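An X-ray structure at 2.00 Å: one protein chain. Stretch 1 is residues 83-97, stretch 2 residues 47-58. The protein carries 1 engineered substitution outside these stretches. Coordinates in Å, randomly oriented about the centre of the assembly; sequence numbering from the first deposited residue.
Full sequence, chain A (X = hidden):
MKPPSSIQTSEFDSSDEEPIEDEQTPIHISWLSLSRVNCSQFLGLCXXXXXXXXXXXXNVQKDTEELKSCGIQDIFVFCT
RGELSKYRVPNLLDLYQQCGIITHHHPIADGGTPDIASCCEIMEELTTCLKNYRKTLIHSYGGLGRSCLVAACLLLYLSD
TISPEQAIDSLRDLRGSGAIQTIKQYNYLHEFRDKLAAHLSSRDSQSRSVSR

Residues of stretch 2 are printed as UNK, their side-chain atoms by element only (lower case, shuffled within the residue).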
ATOM      1  N   GLU A  83      13.080  -5.808  -7.361  1.00 46.30           N
ATOM      2  CA  GLU A  83      11.830  -6.209  -7.977  1.00 45.03           C
ATOM      3  C   GLU A  83      11.529  -5.376  -9.193  1.00 45.93           C
ATOM      4  O   GLU A  83      11.242  -5.909 -10.263  1.00 45.86           O
ATOM      5  CB  GLU A  83      10.686  -6.064  -6.997  1.00 45.12           C
ATOM      6  CG  GLU A  83      10.871  -6.842  -5.732  1.00 43.02           C
ATOM      7  CD  GLU A  83       9.665  -6.735  -4.863  1.00 42.39           C
ATOM      8  OE1 GLU A  83       8.600  -7.218  -5.305  1.00 40.20           O
ATOM      9  OE2 GLU A  83       9.785  -6.162  -3.755  1.00 42.49           O
ATOM     10  N   LEU A  84      11.590  -4.057  -9.039  1.00 46.56           N
ATOM     11  CA  LEU A  84      11.297  -3.188 -10.163  1.00 46.75           C
ATOM     12  C   LEU A  84      12.166  -3.587 -11.348  1.00 47.99           C
ATOM     13  O   LEU A  84      11.781  -3.396 -12.502  1.00 47.88           O
ATOM     14  CB  LEU A  84      11.503  -1.721  -9.774  1.00 45.27           C
ATOM     15  CG  LEU A  84      10.520  -1.244  -8.687  1.00 43.97           C
ATOM     16  CD1 LEU A  84      10.969   0.072  -8.104  1.00 43.31           C
ATOM     17  CD2 LEU A  84       9.130  -1.109  -9.259  1.00 42.98           C
ATOM     18  N   SER A  85      13.331  -4.161 -11.056  1.00 48.93           N
ATOM     19  CA  SER A  85      14.233  -4.623 -12.104  1.00 49.90           C
ATOM     20  C   SER A  85      13.709  -5.946 -12.650  1.00 50.26           C
ATOM     21  O   SER A  85      13.425  -6.075 -13.842  1.00 49.53           O
ATOM     22  CB  SER A  85      15.636  -4.826 -11.547  1.00 50.82           C
ATOM     23  OG  SER A  85      16.366  -3.615 -11.570  1.00 51.59           O
ATOM     24  N   LYS A  86      13.586  -6.927 -11.763  1.00 50.71           N
ATOM     25  CA  LYS A  86      13.079  -8.238 -12.141  1.00 51.32           C
ATOM     26  C   LYS A  86      11.867  -8.163 -13.058  1.00 53.06           C
ATOM     27  O   LYS A  86      11.876  -8.692 -14.164  1.00 53.82           O
ATOM     28  CB  LYS A  86      12.687  -9.040 -10.901  1.00 48.97           C
ATOM     29  CG  LYS A  86      11.921 -10.308 -11.234  1.00 46.13           C
ATOM     30  CD  LYS A  86      11.789 -11.212 -10.030  1.00 46.58           C
ATOM     31  CE  LYS A  86      13.152 -11.725  -9.598  1.00 46.82           C
ATOM     32  NZ  LYS A  86      13.052 -12.599  -8.399  1.00 47.43           N
ATOM     33  N   TYR A  87      10.824  -7.501 -12.581  1.00 54.82           N
ATOM     34  CA  TYR A  87       9.576  -7.370 -13.319  1.00 56.49           C
ATOM     35  C   TYR A  87       9.632  -6.312 -14.439  1.00 58.23           C
ATOM     36  O   TYR A  87       8.604  -5.855 -14.944  1.00 58.57           O
ATOM     37  CB  TYR A  87       8.458  -7.071 -12.310  1.00 56.13           C
ATOM     38  CG  TYR A  87       8.483  -7.998 -11.098  1.00 55.92           C
ATOM     39  CD1 TYR A  87       8.254  -7.508  -9.809  1.00 56.31           C
ATOM     40  CD2 TYR A  87       8.759  -9.360 -11.238  1.00 56.64           C
ATOM     41  CE1 TYR A  87       8.306  -8.348  -8.687  1.00 55.68           C
ATOM     42  CE2 TYR A  87       8.811 -10.206 -10.124  1.00 56.22           C
ATOM     43  CZ  TYR A  87       8.587  -9.694  -8.857  1.00 56.37           C
ATOM     44  OH  TYR A  87       8.652 -10.524  -7.767  1.00 56.04           O
ATOM     45  N   ARG A  88      10.849  -5.951 -14.831  1.00 59.49           N
ATOM     46  CA  ARG A  88      11.102  -4.969 -15.883  1.00 60.83           C
ATOM     47  C   ARG A  88      10.372  -3.637 -15.802  1.00 61.09           C
ATOM     48  O   ARG A  88       9.771  -3.190 -16.776  1.00 60.65           O
ATOM     49  CB  ARG A  88      10.886  -5.587 -17.277  1.00 62.71           C
ATOM     50  CG  ARG A  88      12.173  -6.204 -17.867  1.00 64.93           C
ATOM     51  CD  ARG A  88      12.109  -6.516 -19.369  1.00 65.26           C
ATOM     52  NE  ARG A  88      11.307  -7.699 -19.667  1.00 66.95           N
ATOM     53  CZ  ARG A  88      11.351  -8.367 -20.816  1.00 68.11           C
ATOM     54  NH1 ARG A  88      12.161  -7.974 -21.789  1.00 68.30           N
ATOM     55  NH2 ARG A  88      10.584  -9.435 -20.994  1.00 68.15           N
ATOM     56  N   VAL A  89      10.441  -3.000 -14.636  1.00 61.25           N
ATOM     57  CA  VAL A  89       9.837  -1.684 -14.413  1.00 61.16           C
ATOM     58  C   VAL A  89      10.767  -0.881 -13.498  1.00 60.71           C
ATOM     59  O   VAL A  89      10.333  -0.289 -12.513  1.00 60.63           O
ATOM     60  CB  VAL A  89       8.433  -1.785 -13.737  1.00 61.42           C
ATOM     61  CG1 VAL A  89       7.332  -1.581 -14.770  1.00 60.14           C
ATOM     62  CG2 VAL A  89       8.267  -3.142 -13.052  1.00 60.93           C
ATOM     63  N   PRO A  90      12.064  -0.841 -13.830  1.00 60.10           N
ATOM     64  CA  PRO A  90      13.095  -0.132 -13.068  1.00 58.90           C
ATOM     65  C   PRO A  90      12.853   1.368 -12.948  1.00 58.06           C
ATOM     66  O   PRO A  90      13.255   1.995 -11.968  1.00 57.45           O
ATOM     67  CB  PRO A  90      14.370  -0.434 -13.851  1.00 59.71           C
ATOM     68  CG  PRO A  90      14.045  -1.726 -14.567  1.00 60.47           C
ATOM     69  CD  PRO A  90      12.650  -1.458 -15.029  1.00 60.37           C
ATOM     70  N   ASN A  91      12.213   1.953 -13.951  1.00 56.42           N
ATOM     71  CA  ASN A  91      11.956   3.385 -13.910  1.00 54.56           C
ATOM     72  C   ASN A  91      10.496   3.694 -13.602  1.00 51.97           C
ATOM     73  O   ASN A  91       9.939   4.702 -14.059  1.00 50.50           O
ATOM     74  CB  ASN A  91      12.363   4.033 -15.230  1.00 56.79           C
ATOM     75  CG  ASN A  91      11.651   3.424 -16.410  1.00 58.57           C
ATOM     76  OD1 ASN A  91      11.687   2.203 -16.603  1.00 59.75           O
ATOM     77  ND2 ASN A  91      10.997   4.261 -17.210  1.00 58.17           N
ATOM     78  N   LEU A  92       9.888   2.813 -12.812  1.00 49.41           N
ATOM     79  CA  LEU A  92       8.497   2.957 -12.397  1.00 46.40           C
ATOM     80  C   LEU A  92       8.324   4.300 -11.720  1.00 44.30           C
ATOM     81  O   LEU A  92       7.485   5.115 -12.122  1.00 44.79           O
ATOM     82  CB  LEU A  92       8.131   1.830 -11.418  1.00 46.20           C
ATOM     83  CG  LEU A  92       6.711   1.779 -10.847  1.00 45.02           C
ATOM     84  CD1 LEU A  92       5.705   1.771 -11.979  1.00 45.04           C
ATOM     85  CD2 LEU A  92       6.554   0.543  -9.993  1.00 43.01           C
ATOM     86  N   LEU A  93       9.143   4.525 -10.695  1.00 42.29           N
ATOM     87  CA  LEU A  93       9.114   5.759  -9.923  1.00 39.43           C
ATOM     88  C   LEU A  93       9.241   6.971 -10.845  1.00 38.95           C
ATOM     89  O   LEU A  93       8.524   7.964 -10.695  1.00 36.67           O
ATOM     90  CB  LEU A  93      10.248   5.752  -8.901  1.00 36.67           C
ATOM     91  CG  LEU A  93      10.321   4.649  -7.840  1.00 35.71           C
ATOM     92  CD1 LEU A  93       9.038   4.598  -7.036  1.00 34.53           C
ATOM     93  CD2 LEU A  93      10.574   3.335  -8.487  1.00 34.67           C
ATOM     94  N   ASP A  94      10.161   6.870 -11.806  1.00 39.87           N
ATOM     95  CA  ASP A  94      10.408   7.932 -12.782  1.00 41.40           C
ATOM     96  C   ASP A  94       9.106   8.273 -13.507  1.00 40.71           C
ATOM     97  O   ASP A  94       8.642   9.418 -13.525  1.00 40.93           O
ATOM     98  CB  ASP A  94      11.395   7.479 -13.879  1.00 44.81           C
ATOM     99  CG  ASP A  94      12.768   7.067 -13.355  1.00 48.40           C
ATOM    100  OD1 ASP A  94      13.654   6.859 -14.219  1.00 49.67           O
ATOM    101  OD2 ASP A  94      12.972   6.942 -12.122  1.00 50.52           O
ATOM    102  N   LEU A  95       8.547   7.253 -14.148  1.00 39.41           N
ATOM    103  CA  LEU A  95       7.317   7.407 -14.909  1.00 37.95           C
ATOM    104  C   LEU A  95       6.162   8.042 -14.164  1.00 37.77           C
ATOM    105  O   LEU A  95       5.461   8.887 -14.726  1.00 38.15           O
ATOM    106  CB  LEU A  95       6.859   6.063 -15.474  1.00 37.85           C
ATOM    107  CG  LEU A  95       7.724   5.526 -16.618  1.00 37.78           C
ATOM    108  CD1 LEU A  95       7.026   4.358 -17.303  1.00 34.88           C
ATOM    109  CD2 LEU A  95       7.977   6.642 -17.630  1.00 38.20           C
ATOM    110  N   TYR A  96       5.954   7.640 -12.911  1.00 36.63           N
ATOM    111  CA  TYR A  96       4.870   8.187 -12.103  1.00 35.94           C
ATOM    112  C   TYR A  96       5.010   9.689 -11.932  1.00 35.69           C
ATOM    113  O   TYR A  96       4.033  10.434 -12.010  1.00 35.78           O
ATOM    114  CB  TYR A  96       4.855   7.583 -10.684  1.00 35.57           C
ATOM    115  CG  TYR A  96       4.400   6.153 -10.535  1.00 34.03           C
ATOM    116  CD1 TYR A  96       4.377   5.552  -9.276  1.00 34.27           C
ATOM    117  CD2 TYR A  96       3.971   5.405 -11.622  1.00 34.08           C
ATOM    118  CE1 TYR A  96       3.935   4.250  -9.102  1.00 32.57           C
ATOM    119  CE2 TYR A  96       3.529   4.106 -11.461  1.00 32.81           C
ATOM    120  CZ  TYR A  96       3.510   3.534 -10.196  1.00 32.46           C
ATOM    121  OH  TYR A  96       3.056   2.259 -10.026  1.00 31.13           O
ATOM    122  N   GLN A  97       6.228  10.128 -11.639  1.00 35.15           N
ATOM    123  CA  GLN A  97       6.469  11.536 -11.416  1.00 34.18           C
ATOM    124  C   GLN A  97       6.409  12.317 -12.725  1.00 36.26           C
ATOM    125  O   GLN A  97       5.973  13.467 -12.753  1.00 35.51           O
ATOM    126  CB  GLN A  97       7.803  11.706 -10.713  1.00 33.07           C
ATOM    127  CG  GLN A  97       7.851  10.970  -9.365  1.00 29.76           C
ATOM    128  CD  GLN A  97       9.228  10.968  -8.770  1.00 27.08           C
ATOM    129  OE1 GLN A  97       9.950   9.989  -8.863  1.00 28.01           O
ATOM    130  NE2 GLN A  97       9.608  12.081  -8.172  1.00 25.70           N
ATOM    131  N   UNK A  47      -1.928  -4.349  -7.559  1.00 38.90           N
ATOM    132  CA  UNK A  47      -0.729  -5.120  -7.870  1.00 39.14           C
ATOM    133  C   UNK A  47       0.216  -4.220  -8.668  1.00 39.95           C
ATOM    134  O   UNK A  47      -0.142  -3.101  -9.048  1.00 39.58           O
ATOM    135  c   UNK A  47      -1.089  -6.336  -8.698  1.00 39.69           C
ATOM    136  N   UNK A  48       1.413  -4.719  -8.947  1.00 41.49           N
ATOM    137  CA  UNK A  48       2.410  -3.943  -9.672  1.00 43.07           C
ATOM    138  C   UNK A  48       2.001  -3.469 -11.057  1.00 44.64           C
ATOM    139  O   UNK A  48       1.780  -4.256 -11.978  1.00 43.75           O
ATOM    140  c   UNK A  48       3.712  -4.740  -9.755  1.00 43.29           C
ATOM    141  c   UNK A  48       5.084  -2.626  -9.842  1.00 42.73           C
ATOM    142  c   UNK A  48       6.155  -4.870 -10.129  1.00 43.11           C
ATOM    143  c   UNK A  48       4.914  -4.036 -10.391  1.00 43.66           C
ATOM    144  N   UNK A  49       1.898  -2.157 -11.230  1.00 46.16           N
ATOM    145  CA  UNK A  49       1.515  -1.601 -12.528  1.00 48.41           C
ATOM    146  C   UNK A  49       2.638  -1.834 -13.551  1.00 50.60           C
ATOM    147  O   UNK A  49       3.829  -1.736 -13.219  1.00 50.77           O
ATOM    148  c   UNK A  49       1.184  -0.058 -10.712  1.00 48.19           C
ATOM    149  c   UNK A  49       2.126  -1.103 -10.237  1.00 46.76           C
ATOM    150  c   UNK A  49       1.322  -0.118 -12.229  1.00 47.67           C
ATOM    151  N   UNK A  50       2.265  -2.133 -14.791  1.00 52.21           N
ATOM    152  CA  UNK A  50       3.260  -2.366 -15.826  1.00 54.67           C
ATOM    153  C   UNK A  50       4.154  -3.583 -15.630  1.00 56.41           C
ATOM    154  O   UNK A  50       5.128  -3.760 -16.365  1.00 56.60           O
ATOM    155  N   UNK A  51       3.829  -4.429 -14.655  1.00 57.36           N
ATOM    156  CA  UNK A  51       4.633  -5.618 -14.393  1.00 58.52           C
ATOM    157  C   UNK A  51       4.703  -6.529 -15.609  1.00 59.69           C
ATOM    158  O   UNK A  51       3.722  -6.701 -16.342  1.00 60.90           O
ATOM    159  s   UNK A  51       5.055  -7.789 -12.718  1.00 58.21           S
ATOM    160  c   UNK A  51       4.066  -6.389 -13.208  1.00 58.00           C
ATOM    161  N   UNK A  52       5.875  -7.111 -15.817  1.00 60.59           N
ATOM    162  CA  UNK A  52       6.100  -8.005 -16.943  1.00 60.30           C
ATOM    163  C   UNK A  52       6.831  -9.224 -16.411  1.00 60.92           C
ATOM    164  O   UNK A  52       8.038  -9.191 -16.198  1.00 61.82           O
ATOM    165  c   UNK A  52       7.182  -6.717 -20.424  1.00 57.80           C
ATOM    166  c   UNK A  52       6.630  -7.722 -19.424  1.00 58.04           C
ATOM    167  c   UNK A  52       6.599  -5.323 -20.194  1.00 57.29           C
ATOM    168  n   UNK A  52       7.190  -4.291 -21.096  1.00 56.95           N
ATOM    169  c   UNK A  52       6.940  -7.297 -18.006  1.00 59.25           C
ATOM    170  N   UNK A  53       6.083 -10.295 -16.182  1.00 61.37           N
ATOM    171  CA  UNK A  53       6.646 -11.525 -15.656  1.00 61.36           C
ATOM    172  C   UNK A  53       5.975 -12.669 -16.406  1.00 62.26           C
ATOM    173  O   UNK A  53       5.198 -12.426 -17.323  1.00 61.64           O
ATOM    174  c   UNK A  53       9.545 -12.903 -12.616  1.00 56.33           C
ATOM    175  c   UNK A  53       9.086 -14.009 -11.911  1.00 55.96           C
ATOM    176  c   UNK A  53       7.303 -12.472 -13.408  1.00 57.71           C
ATOM    177  c   UNK A  53       6.854 -13.583 -12.702  1.00 56.31           C
ATOM    178  c   UNK A  53       8.652 -12.141 -13.361  1.00 57.01           C
ATOM    179  c   UNK A  53       6.346 -11.618 -14.164  1.00 59.42           C
ATOM    180  c   UNK A  53       7.735 -14.349 -11.957  1.00 56.35           C
ATOM    181  N   UNK A  54       6.265 -13.907 -16.014  1.00 63.87           N
ATOM    182  CA  UNK A  54       5.680 -15.072 -16.678  1.00 64.77           C
ATOM    183  C   UNK A  54       4.187 -14.915 -16.929  1.00 66.51           C
ATOM    184  O   UNK A  54       3.385 -14.870 -15.985  1.00 67.96           O
ATOM    185  n   UNK A  54       6.722 -18.532 -12.312  1.00 61.52           N
ATOM    186  c   UNK A  54       6.768 -17.419 -13.298  1.00 61.67           C
ATOM    187  c   UNK A  54       7.464 -17.801 -14.603  1.00 61.86           C
ATOM    188  c   UNK A  54       7.358 -16.669 -15.612  1.00 62.84           C
ATOM    189  c   UNK A  54       5.907 -16.328 -15.852  1.00 63.28           C
ATOM    190  N   UNK A  55       3.828 -14.827 -18.208  1.00 67.26           N
ATOM    191  CA  UNK A  55       2.436 -14.694 -18.638  1.00 67.71           C
ATOM    192  C   UNK A  55       1.821 -13.314 -18.384  1.00 67.97           C
ATOM    193  O   UNK A  55       0.780 -12.971 -18.961  1.00 67.38           O
ATOM    194  c   UNK A  55       1.582 -15.767 -17.961  1.00 68.33           C
ATOM    195  o   UNK A  55      -0.512 -16.560 -18.744  1.00 68.92           O
ATOM    196  o   UNK A  55       1.289 -17.090 -19.905  1.00 69.34           O
ATOM    197  c   UNK A  55       0.722 -16.527 -18.942  1.00 68.95           C
ATOM    198  N   UNK A  56       2.456 -12.533 -17.513  1.00 68.42           N
ATOM    199  CA  UNK A  56       1.978 -11.195 -17.195  1.00 68.25           C
ATOM    200  C   UNK A  56       2.783 -10.176 -17.987  1.00 67.58           C
ATOM    201  O   UNK A  56       3.956  -9.943 -17.707  1.00 68.03           O
ATOM    202  c   UNK A  56       1.531 -11.979 -14.851  1.00 68.23           C
ATOM    203  c   UNK A  56       2.140 -10.871 -15.701  1.00 68.45           C
ATOM    204  c   UNK A  56       1.493  -9.526 -15.400  1.00 68.65           C
ATOM    205  N   UNK A  57       2.153  -9.577 -18.985  1.00 66.99           N
ATOM    206  CA  UNK A  57       2.828  -8.587 -19.807  1.00 66.61           C
ATOM    207  C   UNK A  57       1.988  -7.322 -19.809  1.00 65.63           C
ATOM    208  O   UNK A  57       1.019  -7.214 -20.555  1.00 65.45           O
ATOM    209  c   UNK A  57       5.202 -10.403 -21.019  1.00 70.12           C
ATOM    210  n   UNK A  57       5.924 -11.572 -21.531  1.00 71.24           N
ATOM    211  c   UNK A  57       3.719 -10.435 -21.420  1.00 69.08           C
ATOM    212  n   UNK A  57       7.957 -10.969 -20.619  1.00 71.43           N
ATOM    213  c   UNK A  57       7.220 -11.813 -21.332  1.00 71.68           C
ATOM    214  c   UNK A  57       2.994  -9.087 -21.247  1.00 67.40           C
ATOM    215  n   UNK A  57       7.782 -12.896 -21.858  1.00 71.65           N
ATOM    216  N   UNK A  58       2.363  -6.374 -18.957  1.00 64.15           N
ATOM    217  CA  UNK A  58       1.660  -5.102 -18.842  1.00 62.27           C
ATOM    218  C   UNK A  58       2.465  -3.988 -19.497  1.00 60.69           C
ATOM    219  O   UNK A  58       3.671  -4.104 -19.671  1.00 59.92           O
ATOM    220  c   UNK A  58      -0.946  -3.959 -17.337  1.00 62.41           C
ATOM    221  c   UNK A  58       1.444  -4.755 -17.369  1.00 62.45           C
ATOM    222  n   UNK A  58      -2.739  -6.021 -16.650  1.00 62.92           N
ATOM    223  n   UNK A  58      -3.859  -4.641 -15.200  1.00 64.84           N
ATOM    224  c   UNK A  58       0.047  -5.007 -16.841  1.00 62.30           C
ATOM    225  c   UNK A  58      -2.897  -4.826 -16.099  1.00 63.34           C
ATOM    226  n   UNK A  58      -2.069  -3.833 -16.412  1.00 62.39           N
TER

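Position 47 has one side-chain carbon. It lies out of reach of stretch 1. A lone CB makes it Ala 47.

Position 48 has four side-chain carbons, forked at the second. Its CA-to-CB bond points toward stretch 1, and the carbons are buried among Leu 84, Tyr 87, Val 89 and Leu 92. This is leucine, since the fork comes one carbon beyond CB. Leu 48 CD2 lies 3.4 Å from Tyr 87 CD1 and 4.0 Å from Val 89 CG2. Leu 48 CD1 lies 3.5 Å from Leu 92 CD2.

Position 49 has three carbons that close a ring onto the backbone N. One ring carbon sits close to Tyr 96 OH, at the edge of the tyrosine ring. Only proline closes such a ring. Pro 49 CG is the carbon 3.1 Å from Tyr 96 OH.

Position 50 has no side-chain atoms. Its backbone O is 3.5 Å from Val 89 CG1. It is Gly 50. Its phi of 65° favours glycine. An ideal CB here would lie only 3.4 Å from Val 89 CG1, which is tight.

Position 51 has one carbon, then one sulfur. The sulfur packs 3.5 Å from Tyr 87 CB and stands oblique to the Tyr 87 ring. With no carbon beyond the sulfur, this is Cys 51. It closes a type II turn begun at Leu 48, with a weak bond from Cys 51 N to Leu 48 O at 3.4 Å.

Position 52 has four carbons in a row ending in nitrogen. The row runs beside Arg 88. This is the pattern of lysine. Lys 52 CD is 4.3 Å from Arg 88 NE. Its backbone also contributes: Lys 52 N donates to Tyr 87 O at 3.1 Å.

Position 53 has one carbon, then a ring of six carbons with no oxygen. The edge of the Tyr 87 ring meets the face of this ring, with planes at 89°. Lys 86 also touches the ring. It is Phe 53. Lys 86 CG is 3.8 Å from Phe 53 CE1.

Position 54 again has four carbons ending in nitrogen, but it is out of reach of stretch 1. It is Lys 54.

Position 55 has two carbons, the second carrying two oxygens. It lies out of reach of stretch 1. This short carboxylate is Asp 55.

Position 56 has a carbon carrying two carbons. It too is out of reach of stretch 1. It is Val 56.

Position 57 has three carbons, a nitrogen, then a carbon carrying two nitrogens. One end nitrogen comes close to Arg 88. This is Arg 57. Arg 57 NH1 is 3.1 Å from Arg 88 NH2. Both are donors and like-charged, so this is no hydrogen bond.

Position 58 repeats that pattern but does not reach stretch 1. It is Arg 58.

The contact is mainly apolar and centres on Tyr 87. This residue follows a helix, packs against Leu 48, Cys 51 and Phe 53, and offers its carbonyl to Lys 52 N. That is the one hydrogen bond across the stretches. Val 89, Leu 92 and Tyr 96 extend the packing over Leu 48, Pro 49 and Gly 50.

Stretch 2 (47-58) ALPGCKFKDVRR
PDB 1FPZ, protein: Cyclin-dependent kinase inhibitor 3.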